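Local coordinates for protein copper-sensitive operon repressor (CsoR) (Geobacillus thermodenitrificans, PDB 4M1P) that represses transcription as a copper-sensing, DNA-binding regulator of a copper-sensitive operon, its DNA binding probably switched allosterically when it takes up copper(I), at residues G34-V39 with S57-A62. The protein carries 1 engineered substitution. Numbering follows the deposited sequence.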
# COMPACT_ATOMS: atom_id res chain seq x y z
N GLY A 34 -6.22 8.98 -20.70
CA GLY A 34 -6.29 8.04 -21.81
C GLY A 34 -6.42 6.62 -21.30
O GLY A 34 -7.34 5.89 -21.72
N GLN A 35 -5.51 6.23 -20.41
CA GLN A 35 -5.54 4.92 -19.79
C GLN A 35 -6.93 4.63 -19.24
O GLN A 35 -7.49 3.56 -19.48
CB GLN A 35 -4.50 4.83 -18.67
CG GLN A 35 -3.06 4.97 -19.15
CD GLN A 35 -2.06 4.96 -18.01
OE1 GLN A 35 -2.10 5.81 -17.12
NE2 GLN A 35 -1.15 3.99 -18.03
N VAL A 36 -7.49 5.59 -18.52
CA VAL A 36 -8.83 5.44 -17.95
C VAL A 36 -9.91 5.18 -19.02
O VAL A 36 -10.79 4.34 -18.83
CB VAL A 36 -9.22 6.64 -17.05
CG1 VAL A 36 -10.64 6.50 -16.55
CG2 VAL A 36 -8.27 6.73 -15.87
N ARG A 37 -9.84 5.89 -20.14
CA ARG A 37 -10.80 5.65 -21.21
C ARG A 37 -10.45 4.38 -21.98
O ARG A 37 -11.34 3.68 -22.48
CB ARG A 37 -10.90 6.86 -22.15
CG ARG A 37 -11.45 8.09 -21.45
CD ARG A 37 -11.38 9.32 -22.31
NE ARG A 37 -12.09 9.16 -23.57
CZ ARG A 37 -12.28 10.15 -24.42
NH1 ARG A 37 -11.83 11.36 -24.13
NH2 ARG A 37 -12.94 9.94 -25.56
N GLY A 38 -9.16 4.07 -22.06
CA GLY A 38 -8.75 2.80 -22.62
C GLY A 38 -9.44 1.69 -21.86
O GLY A 38 -10.00 0.77 -22.46
N VAL A 39 -9.42 1.80 -20.53
CA VAL A 39 -10.03 0.80 -19.67
C VAL A 39 -11.54 0.77 -19.90
O VAL A 39 -12.15 -0.30 -19.94
CB VAL A 39 -9.70 1.07 -18.19
CG1 VAL A 39 -10.57 0.24 -17.27
CG2 VAL A 39 -8.24 0.78 -17.93
N SER A 57 -3.75 -1.62 -12.83
CA SER A 57 -2.51 -1.60 -12.06
C SER A 57 -1.57 -0.53 -12.62
O SER A 57 -0.93 0.20 -11.86
CB SER A 57 -1.83 -2.96 -12.09
OG SER A 57 -0.61 -2.90 -11.38
N ALA A 58 -1.51 -0.44 -13.95
CA ALA A 58 -0.73 0.60 -14.60
C ALA A 58 -1.19 1.98 -14.14
O ALA A 58 -0.38 2.79 -13.70
CB ALA A 58 -0.84 0.48 -16.11
N ILE A 59 -2.50 2.23 -14.22
CA ILE A 59 -3.05 3.52 -13.83
C ILE A 59 -2.70 3.92 -12.39
O ILE A 59 -2.15 4.99 -12.17
CB ILE A 59 -4.57 3.57 -14.02
CG1 ILE A 59 -4.92 3.27 -15.47
CG2 ILE A 59 -5.10 4.95 -13.65
CD1 ILE A 59 -6.39 3.18 -15.75
N GLN A 60 -3.01 3.05 -11.43
CA GLN A 60 -2.65 3.29 -10.02
C GLN A 60 -1.16 3.63 -9.87
O GLN A 60 -0.79 4.52 -9.10
CB GLN A 60 -2.99 2.07 -9.17
CG GLN A 60 -4.47 1.85 -8.95
CD GLN A 60 -4.73 0.62 -8.11
OE1 GLN A 60 -3.95 -0.33 -8.12
NE2 GLN A 60 -5.84 0.63 -7.38
N ALA A 61 -0.33 2.91 -10.60
CA ALA A 61 1.11 3.17 -10.61
C ALA A 61 1.41 4.58 -11.10
O ALA A 61 2.18 5.31 -10.48
CB ALA A 61 1.82 2.15 -11.48
N ALA A 62 0.80 4.97 -12.22
CA ALA A 62 1.03 6.30 -12.78
C ALA A 62 0.53 7.40 -11.84
O ALA A 62 1.08 8.50 -11.82
CB ALA A 62 0.38 6.42 -14.14
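I59 reaches from helix 49-85 onto a surface of helix 19-44 made by Q35, V36 and V39. Its first torsion (chi1 -57°) sets CG1 beside Q35 CB, and the extended second one (chi2 175°) puts the methyl CD1 among the valines. CD1 comes 3.7 Å from V39 CG2. V36 CG2 is 4.0 Å from the same methyl, the two side chains crossing at about a right angle. Valine suits both places because a branched CB presents compact apolar bulk close to the backbone. Q35 adds an aliphatic part, its CB lying 3.6 Å from I59 CG1. Beyond, I59 also packs on I32 of its own chain and L63 of the second subunit.

The other side is looser and only partly buried. Here the extended chain of Q35 slides past I59 in the opposite direction and carries its amide to small residues: OE1 is 3.9 Å from A62 CB, and NE2 is 4.0 Å from A58 CB. Alanine suits both positions, since a lone methyl meets the amide without adding bulk. An alanine in place of Q35 would keep the CB contact with I59 but would probably leave the methyls of A58 and A62 without the amide that meets them on this side.

The axes of segments 34-39, in a predicted coiled coil, and 57-62 run nearly antiparallel, at 162°, with a closest approach of 10.0 Å. No hydrogen bond or salt bridge joins them; this part of the helical hairpin rests on van der Waals packing, even the Q35 amide meeting alanine methyls.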